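Local coordinates for 'Carboxyl esterase 2 (PDB 5MIF), which probably hydrolyses carboxylic ester bonds as an archaea-like carboxylesterase of the alpha/beta hydrolase fold in a mycorrhizal truffle, at residues Q34-T39 with S326-A331; K212-I217 with A274-T279; F230-N235 with P288-G293; I281-V286 with I309-G314. All coordinates share one frame; numbering follows the deposited sequence.

Contact 1 (Q34-T39 with S326-A331); sequences QLDPIT and SEAPGA
The methyl group of A328 rests against the carboxylate of D36, its CB 3.7 Å from D36 OD2, while I38 lies against the same residue. The terminal I38 CD1 stops 4.0 Å from A328 CA, and I38 CB approaches A328 CB to 4.2 Å. D36 is the N-cap of helix 37-47. Its chi1 of 76° sets CG between the backbone N and the carbonyl carbon, and the carboxylate oxygens meet the first helical turn. There D36 OD2 accepts from T39 N at 3.2 Å; the N-H...O angle is 163°, and the donor lies above the carboxylate plane. A weak bond from I38 N reaches the same oxygen. D36 OD1 accepts from the hydroxyl T39 OG1 at 2.7 Å on its syn side, 29° out of plane. These bonds fix the rotation of a buried carboxylate, whose charge would probably be stabilised by the helix N-terminus. On the dimer side, R306 of the second subunit packs on I38 and donates to E327 O. A328, at the N-cap position of helix 329-345, meets the other segment through CB and CA, so the starts of helices 37-47 and 329-345 come together by packing. T39 also packs on strand 315-316, and the D36 backbone bonds to G314 just beyond strand 307-312.

Contact 2 (K212-I217 with A274-T279); sequences KFQVLI and AKFPET
Q214 and T279 form a parallel bridge in the central sheet of the alpha/beta hydrolase fold, CA to CA 4.7 Å, at the point where the 274-279 loop enters strand 279-284. One hydrogen bond crosses here, from Q214 N to E278 O at 3.0 Å, with an N-H...O angle of 148°. The F213 side chain starts away from the loop, its CG anti to the backbone N (chi1 -173°). Farther out, the ring edge lies near E278: E278 CG meets it in the ring plane, 3.5 Å from F213 CD1, and the carboxylate stands 86° to the ring. On the sheet face of Q214 and T279 the two side chains run side by side, and P277 CG lies 4.0 Å from Q214 CB. T279 OG1 donates to P277 O at 2.8 Å from above the carbonyl plane, tying the strand start to the loop, while T279 CG2 reaches L216 CD1. An alanine at T279 would probably leave P277 O without this donor and open a gap beside L216. F276 and T279 both pack on L300 of helix 290-302. Just ahead of the bridge, one water donates to K212 O and accepts from E278 N at 3.0 Å.

Contact 3 (F230-N235 with P288-G293); sequences FKEFPN and PIRQQG
F230 CG lies anti to its carbonyl carbon, beside the backbone N (chi1 -87°), and the ring meets I289 and Q292. The ring lies side by side with I289, F230 CE1 3.9 Å from I289 CD1. Q292 NE2 comes to the ring edge, 3.6 Å from F230 CE1, with amide and ring planes 17° apart; the backbone N-H groups of T221 and D222 hold Q292 OE1. An alanine in place of F230 would probably leave I289 CD1 and Q292 NE2 facing a gap and loosen the packing on I244. P288 wedges against the second aromatic residue, its CG 3.3 Å from F233 O. R290 CG is anti to the backbone N (chi1 -175°), and R290 NH1 approaches the edge of the F233 ring, 3.8 Å from CE2. D287, probably the acid of a Ser-His-Asp triad, precedes P288 and accepts from I289 N, while I289 packs on H317, so the contact borders the likely active site. The E232 OE1 to R290 NH2 salt bridge is long, at 3.8 Å, and a water joins E232 OE2 to R290 NH1. R290 NH1 also bonds to E285 O, so the arginine is probably held as much by that carbonyl and the water as by the long ion pair.

Contact 4 (I281-V286 with I309-G314); sequences IVVAEV and IIRVLG
From I281 to A284 and from I309 to V312 the chains run as parallel neighbours, their axes 4.8 Å apart at closest and 22° from exactly parallel. Alternating bonds build the ladder: I310 N to I281 O, V283 N to I310 O and V312 N to V283 O, the last at 2.9 Å with an angle of 173°. At the end E285 N gives V312 O a less straight bond (132°), just where the chain turns. Side chains then take over. E285 CG is anti to the backbone N and the chain extends beyond it; OE1 receives G314 N at 2.6 Å, while E285 CD lies 3.7 Å from L313 CG. E285 OE2 pairs with R298 of the second subunit, so both carboxylate oxygens are engaged. On one face V282 CG1 meets V312 CG2 at 3.8 Å; on the other V283 CG2 touches R311 CB, and the R311 guanidinium goes to E294. R311 also joins an antiparallel ladder with the second subunit, carrying the sheet across the interface. The pair forms a beta-alpha-beta crossover through helix 290-302; in this fold the loop after the first strand usually carries the catalytic acid and that after the second the histidine, consistent with D287 and H317 here.

Overall arrangement
Contacts 2 and 4 lie in one sheet, their centres about 17 Å apart: strand 213-217 borders 279-284, which borders 307-312, and L216 O meets V282 N at 3.0 Å. Contact 3 sits about 12 Å from contact 4, centre to centre, where the chain passes from strand 279-284 into helix 290-302. Contact 1 also lies about 12 Å from contact 4, and about 19 Å from contact 3 (centres). Along the chain, contact 2 closes before contact 4 opens, contact 3 alternates with both, and contact 1 brackets all, so the modelled N-terminus returns to the last helix. Contacts 1 and 4 both face the second subunit, linking dimer edge and sheet end.

Contact 1 (Q34-T39 with S326-A331)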
loop_
_atom_site.group_PDB
_atom_site.type_symbol
_atom_site.label_atom_id
_atom_site.label_comp_id
_atom_site.label_asym_id
_atom_site.label_seq_id
_atom_site.Cartn_x
_atom_site.Cartn_y
_atom_site.Cartn_z
ATOM N N GLN A 34 10.294 -14.134 -7.965
ATOM C CA GLN A 34 9.086 -13.321 -8.034
ATOM C C GLN A 34 8.323 -13.319 -6.710
ATOM O O GLN A 34 7.768 -12.294 -6.318
ATOM C CB GLN A 34 8.176 -13.808 -9.166
ATOM C CG GLN A 34 7.798 -15.272 -9.077
ATOM C CD GLN A 34 7.028 -15.746 -10.294
ATOM O OE1 GLN A 34 7.095 -15.131 -11.361
ATOM N NE2 GLN A 34 6.280 -16.836 -10.136
ATOM N N LEU A 35 8.309 -14.454 -6.013
ATOM C CA LEU A 35 7.658 -14.523 -4.712
ATOM C C LEU A 35 8.682 -14.272 -3.610
ATOM O O LEU A 35 9.825 -14.701 -3.726
ATOM C CB LEU A 35 7.004 -15.898 -4.519
ATOM C CG LEU A 35 5.676 -16.219 -5.221
ATOM C CD1 LEU A 35 5.163 -17.599 -4.800
ATOM C CD2 LEU A 35 4.624 -15.137 -4.998
ATOM N N ASP A 36 8.288 -13.571 -2.548
ATOM C CA ASP A 36 9.173 -13.408 -1.394
ATOM C C ASP A 36 9.336 -14.770 -0.701
ATOM O O ASP A 36 8.452 -15.618 -0.805
ATOM C CB ASP A 36 8.628 -12.354 -0.418
ATOM C CG ASP A 36 7.466 -12.868 0.421
ATOM O OD1 ASP A 36 6.290 -12.668 0.032
ATOM O OD2 ASP A 36 7.738 -13.465 1.491
ATOM N N PRO A 37 10.461 -14.984 0.012
ATOM C CA PRO A 37 10.774 -16.279 0.644
ATOM C C PRO A 37 9.681 -16.872 1.538
ATOM O O PRO A 37 9.470 -18.085 1.487
ATOM C CB PRO A 37 12.023 -15.961 1.469
ATOM C CG PRO A 37 12.709 -14.901 0.682
ATOM C CD PRO A 37 11.595 -14.043 0.119
ATOM N N ILE A 38 9.020 -16.060 2.355
ATOM C CA ILE A 38 7.990 -16.583 3.247
ATOM C C ILE A 38 6.799 -17.127 2.468
ATOM O O ILE A 38 6.261 -18.191 2.793
ATOM C CB ILE A 38 7.486 -15.518 4.235
ATOM C CG1 ILE A 38 8.593 -15.116 5.202
ATOM C CG2 ILE A 38 6.310 -16.045 5.036
ATOM C CD1 ILE A 38 8.139 -14.119 6.245
ATOM N N THR A 39 6.382 -16.372 1.457
ATOM C CA THR A 39 5.267 -16.754 0.604
ATOM C C THR A 39 5.627 -17.964 -0.259
ATOM O O THR A 39 4.809 -18.860 -0.472
ATOM C CB THR A 39 4.827 -15.581 -0.282
ATOM O OG1 THR A 39 4.372 -14.510 0.559
ATOM C CG2 THR A 39 3.685 -16.004 -1.207
ATOM N N SER A 326 0.406 -13.669 6.087
ATOM C CA SER A 326 0.102 -12.344 6.590
ATOM C C SER A 326 1.279 -11.703 7.317
ATOM O O SER A 326 1.257 -10.497 7.582
ATOM C CB SER A 326 -1.132 -12.405 7.502
ATOM O OG SER A 326 -0.819 -12.900 8.796
ATOM N N GLU A 327 2.313 -12.487 7.623
ATOM C CA GLU A 327 3.468 -11.949 8.345
ATOM C C GLU A 327 4.614 -11.532 7.423
ATOM O O GLU A 327 5.599 -10.953 7.883
ATOM C CB GLU A 327 3.975 -12.957 9.382
ATOM C CG GLU A 327 2.982 -13.200 10.523
ATOM C CD GLU A 327 2.705 -11.951 11.371
ATOM O OE1 GLU A 327 3.583 -11.067 11.476
ATOM O OE2 GLU A 327 1.590 -11.848 11.925
ATOM N N ALA A 328 4.500 -11.854 6.134
ATOM C CA ALA A 328 5.439 -11.370 5.132
ATOM C C ALA A 328 5.322 -9.840 5.049
ATOM O O ALA A 328 4.257 -9.287 5.333
ATOM C CB ALA A 328 5.170 -12.033 3.764
ATOM N N PRO A 329 6.420 -9.152 4.682
ATOM C CA PRO A 329 6.489 -7.683 4.770
ATOM C C PRO A 329 5.350 -6.961 4.051
ATOM O O PRO A 329 4.660 -6.166 4.682
ATOM C CB PRO A 329 7.828 -7.353 4.103
ATOM C CG PRO A 329 8.652 -8.576 4.279
ATOM C CD PRO A 329 7.708 -9.747 4.276
ATOM N N GLY A 330 5.151 -7.251 2.767
ATOM C CA GLY A 330 4.108 -6.604 1.987
ATOM C C GLY A 330 2.711 -6.838 2.524
ATOM O O GLY A 330 1.912 -5.908 2.643
ATOM N N ALA A 331 2.411 -8.087 2.849
ATOM C CA ALA A 331 1.122 -8.446 3.429
ATOM C C ALA A 331 0.907 -7.741 4.773
ATOM O O ALA A 331 -0.137 -7.147 5.024
ATOM C CB ALA A 331 1.025 -9.951 3.602
#

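Contact 2 (K212-I217 with A274-T279)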
loop_
_atom_site.group_PDB
_atom_site.type_symbol
_atom_site.label_atom_id
_atom_site.label_comp_id
_atom_site.label_asym_id
_atom_site.label_seq_id
_atom_site.Cartn_x
_atom_site.Cartn_y
_atom_site.Cartn_z
ATOM N N LYS A 212 -19.291 4.530 5.234
ATOM C CA LYS A 212 -18.439 5.688 4.966
ATOM C C LYS A 212 -17.218 5.281 4.149
ATOM O O LYS A 212 -16.636 6.083 3.416
ATOM C CB LYS A 212 -17.993 6.349 6.270
ATOM C CG LYS A 212 -18.834 7.542 6.694
ATOM C CD LYS A 212 -18.252 8.175 7.948
ATOM C CE LYS A 212 -19.245 9.102 8.628
ATOM N NZ LYS A 212 -18.638 9.657 9.870
ATOM N N PHE A 213 -16.827 4.022 4.285
ATOM C CA PHE A 213 -15.583 3.556 3.709
ATOM C C PHE A 213 -15.644 2.052 3.464
ATOM O O PHE A 213 -16.192 1.309 4.275
ATOM C CB PHE A 213 -14.412 3.927 4.631
ATOM C CG PHE A 213 -13.070 3.628 4.052
ATOM C CD1 PHE A 213 -12.640 4.264 2.898
ATOM C CD2 PHE A 213 -12.213 2.741 4.687
ATOM C CE1 PHE A 213 -11.394 3.994 2.359
ATOM C CE2 PHE A 213 -10.953 2.469 4.164
ATOM C CZ PHE A 213 -10.546 3.095 2.984
ATOM N N GLN A 214 -15.089 1.613 2.340
ATOM C CA GLN A 214 -15.151 0.206 1.959
ATOM C C GLN A 214 -13.768 -0.283 1.576
ATOM O O GLN A 214 -13.053 0.393 0.831
ATOM C CB GLN A 214 -16.145 0.003 0.791
ATOM C CG GLN A 214 -16.116 -1.391 0.140
ATOM C CD GLN A 214 -17.180 -1.570 -0.945
ATOM O OE1 GLN A 214 -18.053 -2.442 -0.843
ATOM N NE2 GLN A 214 -17.099 -0.752 -2.002
ATOM N N VAL A 215 -13.380 -1.444 2.099
ATOM C CA VAL A 215 -12.129 -2.067 1.699
ATOM C C VAL A 215 -12.393 -3.420 1.000
ATOM O O VAL A 215 -13.082 -4.287 1.538
ATOM C CB VAL A 215 -11.186 -2.284 2.889
ATOM C CG1 VAL A 215 -9.937 -2.968 2.398
ATOM C CG2 VAL A 215 -10.793 -0.937 3.553
ATOM N N LEU A 216 -11.881 -3.567 -0.215
ATOM C CA LEU A 216 -11.986 -4.814 -0.963
ATOM C C LEU A 216 -10.584 -5.408 -1.106
ATOM O O LEU A 216 -9.676 -4.770 -1.636
ATOM C CB LEU A 216 -12.640 -4.595 -2.345
ATOM C CG LEU A 216 -14.010 -3.884 -2.372
ATOM C CD1 LEU A 216 -14.472 -3.623 -3.788
ATOM C CD2 LEU A 216 -15.082 -4.679 -1.622
ATOM N N ILE A 217 -10.401 -6.618 -0.585
ATOM C CA ILE A 217 -9.109 -7.291 -0.611
ATOM C C ILE A 217 -9.156 -8.412 -1.666
ATOM O O ILE A 217 -9.928 -9.347 -1.503
ATOM C CB ILE A 217 -8.773 -7.879 0.791
ATOM C CG1 ILE A 217 -9.015 -6.847 1.888
ATOM C CG2 ILE A 217 -7.348 -8.403 0.861
ATOM C CD1 ILE A 217 -8.918 -7.444 3.296
ATOM N N ALA A 274 -21.157 4.849 -9.831
ATOM C CA ALA A 274 -20.784 6.233 -9.532
ATOM C C ALA A 274 -21.230 6.625 -8.128
ATOM O O ALA A 274 -20.751 7.611 -7.570
ATOM C CB ALA A 274 -21.377 7.190 -10.573
ATOM N N LYS A 275 -22.141 5.836 -7.555
ATOM C CA LYS A 275 -22.649 6.098 -6.209
ATOM C C LYS A 275 -21.962 5.252 -5.136
ATOM O O LYS A 275 -22.363 5.291 -3.968
ATOM C CB LYS A 275 -24.159 5.857 -6.149
ATOM C CG LYS A 275 -24.974 6.794 -7.048
ATOM C CD LYS A 275 -26.466 6.604 -6.869
ATOM C CE LYS A 275 -27.245 7.373 -7.933
ATOM N NZ LYS A 275 -28.658 6.900 -8.076
ATOM N N PHE A 276 -20.925 4.507 -5.512
ATOM C CA PHE A 276 -20.219 3.681 -4.522
ATOM C C PHE A 276 -19.554 4.524 -3.444
ATOM O O PHE A 276 -19.229 5.684 -3.671
ATOM C CB PHE A 276 -19.165 2.785 -5.191
ATOM C CG PHE A 276 -19.584 1.345 -5.312
ATOM C CD1 PHE A 276 -20.848 1.004 -5.755
ATOM C CD2 PHE A 276 -18.719 0.336 -4.937
ATOM C CE1 PHE A 276 -21.231 -0.329 -5.852
ATOM C CE2 PHE A 276 -19.098 -1.004 -5.020
ATOM C CZ PHE A 276 -20.346 -1.333 -5.481
ATOM N N PRO A 277 -19.376 3.944 -2.250
ATOM C CA PRO A 277 -18.679 4.658 -1.186
ATOM C C PRO A 277 -17.203 4.754 -1.533
ATOM O O PRO A 277 -16.750 4.001 -2.395
ATOM C CB PRO A 277 -18.909 3.767 0.039
ATOM C CG PRO A 277 -19.002 2.392 -0.541
ATOM C CD PRO A 277 -19.725 2.566 -1.851
ATOM N N GLU A 278 -16.456 5.656 -0.905
ATOM C CA GLU A 278 -15.032 5.668 -1.174
ATOM C C GLU A 278 -14.429 4.324 -0.774
ATOM O O GLU A 278 -14.754 3.740 0.268
ATOM C CB GLU A 278 -14.322 6.859 -0.535
ATOM C CG GLU A 278 -13.969 6.810 0.896
ATOM C CD GLU A 278 -12.943 7.898 1.213
ATOM O OE1 GLU A 278 -12.105 8.191 0.331
ATOM O OE2 GLU A 278 -12.988 8.473 2.317
ATOM N N THR A 279 -13.578 3.826 -1.661
ATOM C CA THR A 279 -13.136 2.453 -1.615
ATOM C C THR A 279 -11.622 2.308 -1.747
ATOM O O THR A 279 -10.989 2.958 -2.585
ATOM C CB THR A 279 -13.827 1.670 -2.743
ATOM O OG1 THR A 279 -15.238 1.634 -2.487
ATOM C CG2 THR A 279 -13.260 0.280 -2.869
HETATM O O HOH W 1 -18.103 7.416 0.963
#

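Contact 3 (F230-N235 with P288-G293)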
loop_
_atom_site.group_PDB
_atom_site.type_symbol
_atom_site.label_atom_id
_atom_site.label_comp_id
_atom_site.label_asym_id
_atom_site.label_seq_id
_atom_site.Cartn_x
_atom_site.Cartn_y
_atom_site.Cartn_z
ATOM N N PHE A 230 -6.126 -14.612 -15.464
ATOM C CA PHE A 230 -6.507 -16.034 -15.443
ATOM C C PHE A 230 -5.497 -16.835 -16.247
ATOM O O PHE A 230 -5.019 -17.880 -15.810
ATOM C CB PHE A 230 -7.905 -16.280 -16.033
ATOM C CG PHE A 230 -9.032 -16.134 -15.053
ATOM C CD1 PHE A 230 -9.368 -14.892 -14.520
ATOM C CD2 PHE A 230 -9.757 -17.250 -14.656
ATOM C CE1 PHE A 230 -10.425 -14.761 -13.621
ATOM C CE2 PHE A 230 -10.807 -17.133 -13.758
ATOM C CZ PHE A 230 -11.142 -15.885 -13.240
ATOM N N LYS A 231 -5.168 -16.305 -17.420
ATOM C CA LYS A 231 -4.201 -16.907 -18.324
ATOM C C LYS A 231 -2.763 -16.796 -17.792
ATOM O O LYS A 231 -1.945 -17.693 -18.002
ATOM C CB LYS A 231 -4.311 -16.242 -19.702
ATOM C CG LYS A 231 -5.639 -16.524 -20.384
ATOM C CD LYS A 231 -6.003 -15.448 -21.392
ATOM C CE LYS A 231 -7.382 -15.719 -22.008
ATOM N NZ LYS A 231 -7.621 -14.963 -23.280
ATOM N N GLU A 232 -2.453 -15.698 -17.106
ATOM C CA GLU A 232 -1.096 -15.477 -16.619
ATOM C C GLU A 232 -0.747 -16.379 -15.425
ATOM O O GLU A 232 0.385 -16.842 -15.298
ATOM C CB GLU A 232 -0.898 -14.007 -16.243
ATOM C CG GLU A 232 0.525 -13.675 -15.859
ATOM C CD GLU A 232 0.753 -12.192 -15.664
ATOM O OE1 GLU A 232 -0.218 -11.410 -15.806
ATOM O OE2 GLU A 232 1.916 -11.811 -15.393
ATOM N N PHE A 233 -1.712 -16.613 -14.540
ATOM C CA PHE A 233 -1.482 -17.458 -13.364
ATOM C C PHE A 233 -2.500 -18.599 -13.225
ATOM O O PHE A 233 -3.123 -18.734 -12.167
ATOM C CB PHE A 233 -1.518 -16.603 -12.100
ATOM C CG PHE A 233 -0.691 -15.353 -12.187
ATOM C CD1 PHE A 233 0.685 -15.397 -12.022
ATOM C CD2 PHE A 233 -1.295 -14.131 -12.438
ATOM C CE1 PHE A 233 1.446 -14.240 -12.101
ATOM C CE2 PHE A 233 -0.543 -12.974 -12.517
ATOM C CZ PHE A 233 0.828 -13.026 -12.348
ATOM N N PRO A 234 -2.642 -19.446 -14.272
ATOM C CA PRO A 234 -3.730 -20.440 -14.310
ATOM C C PRO A 234 -3.753 -21.387 -13.108
ATOM O O PRO A 234 -4.830 -21.802 -12.679
ATOM C CB PRO A 234 -3.457 -21.212 -15.609
ATOM C CG PRO A 234 -2.001 -21.020 -15.863
ATOM C CD PRO A 234 -1.694 -19.631 -15.389
ATOM N N ASN A 235 -2.594 -21.730 -12.566
ATOM C CA ASN A 235 -2.590 -22.418 -11.288
ATOM C C ASN A 235 -1.532 -21.839 -10.369
ATOM O O ASN A 235 -1.174 -22.461 -9.366
ATOM C CB ASN A 235 -2.448 -23.940 -11.451
ATOM C CG ASN A 235 -1.531 -24.337 -12.579
ATOM O OD1 ASN A 235 -1.547 -23.733 -13.653
ATOM N ND2 ASN A 235 -0.758 -25.397 -12.362
ATOM N N PRO A 288 -4.599 -15.132 -10.119
ATOM C CA PRO A 288 -5.493 -15.152 -11.279
ATOM C C PRO A 288 -6.565 -14.070 -11.213
ATOM O O PRO A 288 -6.974 -13.549 -12.247
ATOM C CB PRO A 288 -6.166 -16.530 -11.192
ATOM C CG PRO A 288 -5.391 -17.302 -10.257
ATOM C CD PRO A 288 -4.638 -16.394 -9.363
ATOM N N ILE A 289 -7.009 -13.738 -10.006
ATOM C CA ILE A 289 -8.150 -12.840 -9.852
ATOM C C ILE A 289 -7.693 -11.364 -9.752
ATOM O O ILE A 289 -8.516 -10.458 -9.611
ATOM C CB ILE A 289 -9.008 -13.246 -8.616
ATOM C CG1 ILE A 289 -10.483 -12.972 -8.859
ATOM C CG2 ILE A 289 -8.546 -12.578 -7.348
ATOM C CD1 ILE A 289 -11.077 -13.920 -9.853
ATOM N N ARG A 290 -6.385 -11.130 -9.845
ATOM C CA ARG A 290 -5.831 -9.777 -9.698
ATOM C C ARG A 290 -6.470 -8.748 -10.647
ATOM O O ARG A 290 -6.801 -7.643 -10.227
ATOM C CB ARG A 290 -4.313 -9.796 -9.913
ATOM C CG ARG A 290 -3.629 -8.452 -9.671
ATOM C CD ARG A 290 -2.183 -8.487 -10.141
ATOM N NE ARG A 290 -2.115 -8.302 -11.589
ATOM C CZ ARG A 290 -1.102 -8.693 -12.359
ATOM N NH1 ARG A 290 -0.051 -9.300 -11.826
ATOM N NH2 ARG A 290 -1.137 -8.465 -13.667
ATOM N N GLN A 291 -6.643 -9.110 -11.916
ATOM C CA GLN A 291 -7.173 -8.172 -12.914
ATOM C C GLN A 291 -8.562 -7.615 -12.557
ATOM O O GLN A 291 -8.887 -6.460 -12.869
ATOM C CB GLN A 291 -7.227 -8.840 -14.294
ATOM C CG GLN A 291 -7.586 -7.893 -15.436
ATOM C CD GLN A 291 -6.446 -6.961 -15.809
ATOM O OE1 GLN A 291 -5.285 -7.372 -15.851
ATOM N NE2 GLN A 291 -6.770 -5.693 -16.061
ATOM N N GLN A 292 -9.385 -8.443 -11.920
ATOM C CA GLN A 292 -10.748 -8.044 -11.578
ATOM C C GLN A 292 -10.784 -6.857 -10.623
ATOM O O GLN A 292 -11.530 -5.894 -10.842
ATOM C CB GLN A 292 -11.514 -9.225 -10.971
ATOM C CG GLN A 292 -11.872 -10.270 -11.999
ATOM C CD GLN A 292 -12.749 -11.366 -11.444
ATOM O OE1 GLN A 292 -13.404 -11.201 -10.407
ATOM N NE2 GLN A 292 -12.733 -12.519 -12.109
ATOM N N GLY A 293 -9.991 -6.933 -9.558
ATOM C CA GLY A 293 -9.920 -5.847 -8.594
ATOM C C GLY A 293 -9.422 -4.553 -9.212
ATOM O O GLY A 293 -10.022 -3.495 -9.004
HETATM O O HOH W 2 2.238 -9.599 -13.387
#

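Contact 4 (I281-V286 with I309-G314)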
loop_
_atom_site.group_PDB
_atom_site.type_symbol
_atom_site.label_atom_id
_atom_site.label_comp_id
_atom_site.label_asym_id
_atom_site.label_seq_id
_atom_site.Cartn_x
_atom_site.Cartn_y
_atom_site.Cartn_z
ATOM N N ILE A 281 -8.898 -0.616 -2.650
ATOM C CA ILE A 281 -8.718 -1.965 -3.174
ATOM C C ILE A 281 -7.265 -2.402 -3.098
ATOM O O ILE A 281 -6.362 -1.702 -3.557
ATOM C CB ILE A 281 -9.212 -2.067 -4.626
ATOM C CG1 ILE A 281 -10.696 -1.704 -4.684
ATOM C CG2 ILE A 281 -8.946 -3.471 -5.193
ATOM C CD1 ILE A 281 -11.251 -1.575 -6.091
ATOM N N VAL A 282 -7.041 -3.562 -2.499
ATOM C CA VAL A 282 -5.706 -4.123 -2.379
ATOM C C VAL A 282 -5.688 -5.461 -3.116
ATOM O O VAL A 282 -6.567 -6.286 -2.901
ATOM C CB VAL A 282 -5.320 -4.304 -0.893
ATOM C CG1 VAL A 282 -3.959 -4.932 -0.769
ATOM C CG2 VAL A 282 -5.356 -2.952 -0.176
ATOM N N VAL A 283 -4.711 -5.676 -3.990
ATOM C CA VAL A 283 -4.635 -6.941 -4.737
ATOM C C VAL A 283 -3.263 -7.593 -4.578
ATOM O O VAL A 283 -2.270 -6.917 -4.290
ATOM C CB VAL A 283 -4.928 -6.755 -6.251
ATOM C CG1 VAL A 283 -6.376 -6.306 -6.476
ATOM C CG2 VAL A 283 -3.918 -5.782 -6.888
ATOM N N ALA A 284 -3.219 -8.915 -4.724
ATOM C CA ALA A 284 -1.950 -9.630 -4.727
ATOM C C ALA A 284 -1.403 -9.666 -6.150
ATOM O O ALA A 284 -2.169 -9.746 -7.102
ATOM C CB ALA A 284 -2.121 -11.043 -4.177
ATOM N N GLU A 285 -0.085 -9.624 -6.299
ATOM C CA GLU A 285 0.514 -9.612 -7.628
ATOM C C GLU A 285 0.322 -10.942 -8.354
ATOM O O GLU A 285 -0.116 -10.977 -9.508
ATOM C CB GLU A 285 2.002 -9.297 -7.546
ATOM C CG GLU A 285 2.715 -9.399 -8.873
ATOM C CD GLU A 285 4.218 -9.279 -8.730
ATOM O OE1 GLU A 285 4.742 -9.656 -7.658
ATOM O OE2 GLU A 285 4.876 -8.847 -9.696
ATOM N N VAL A 286 0.646 -12.030 -7.671
ATOM C CA VAL A 286 0.602 -13.357 -8.281
ATOM C C VAL A 286 -0.726 -14.023 -7.923
ATOM O O VAL A 286 -0.863 -14.686 -6.898
ATOM C CB VAL A 286 1.815 -14.195 -7.833
ATOM C CG1 VAL A 286 1.788 -15.582 -8.451
ATOM C CG2 VAL A 286 3.106 -13.465 -8.211
ATOM N N ILE A 309 -6.164 2.129 -5.365
ATOM C CA ILE A 309 -5.823 0.762 -5.752
ATOM C C ILE A 309 -4.334 0.481 -5.559
ATOM O O ILE A 309 -3.466 1.193 -6.079
ATOM C CB ILE A 309 -6.183 0.456 -7.226
ATOM C CG1 ILE A 309 -7.543 1.054 -7.603
ATOM C CG2 ILE A 309 -6.140 -1.048 -7.470
ATOM C CD1 ILE A 309 -7.637 1.456 -9.053
ATOM N N ILE A 310 -4.053 -0.570 -4.806
ATOM C CA ILE A 310 -2.699 -0.951 -4.467
ATOM C C ILE A 310 -2.419 -2.419 -4.780
ATOM O O ILE A 310 -3.175 -3.307 -4.383
ATOM C CB ILE A 310 -2.440 -0.683 -2.987
ATOM C CG1 ILE A 310 -2.099 0.793 -2.784
ATOM C CG2 ILE A 310 -1.314 -1.527 -2.462
ATOM C CD1 ILE A 310 -2.175 1.183 -1.333
ATOM N N ARG A 311 -1.329 -2.656 -5.499
ATOM C CA ARG A 311 -0.865 -3.994 -5.825
ATOM C C ARG A 311 0.350 -4.330 -4.980
ATOM O O ARG A 311 1.340 -3.595 -4.977
ATOM C CB ARG A 311 -0.513 -4.114 -7.315
ATOM C CG ARG A 311 0.153 -5.457 -7.679
ATOM C CD ARG A 311 0.795 -5.433 -9.073
ATOM N NE ARG A 311 -0.177 -5.231 -10.144
ATOM C CZ ARG A 311 0.093 -5.386 -11.441
ATOM N NH1 ARG A 311 1.317 -5.731 -11.834
ATOM N NH2 ARG A 311 -0.859 -5.183 -12.346
ATOM N N VAL A 312 0.272 -5.447 -4.266
ATOM C CA VAL A 312 1.347 -5.889 -3.400
ATOM C C VAL A 312 2.181 -6.905 -4.148
ATOM O O VAL A 312 1.675 -7.956 -4.543
ATOM C CB VAL A 312 0.799 -6.519 -2.097
ATOM C CG1 VAL A 312 1.920 -6.755 -1.111
ATOM C CG2 VAL A 312 -0.258 -5.627 -1.490
ATOM N N LEU A 313 3.455 -6.604 -4.356
ATOM C CA LEU A 313 4.294 -7.492 -5.159
ATOM C C LEU A 313 4.801 -8.689 -4.352
ATOM O O LEU A 313 4.964 -8.606 -3.131
ATOM C CB LEU A 313 5.472 -6.726 -5.761
ATOM C CG LEU A 313 5.184 -6.056 -7.103
ATOM C CD1 LEU A 313 4.124 -4.942 -6.959
ATOM C CD2 LEU A 313 6.466 -5.523 -7.721
ATOM N N GLY A 314 5.012 -9.811 -5.037
ATOM C CA GLY A 314 5.619 -10.990 -4.431
ATOM C C GLY A 314 4.702 -11.828 -3.546
ATOM O O GLY A 314 5.157 -12.732 -2.841
#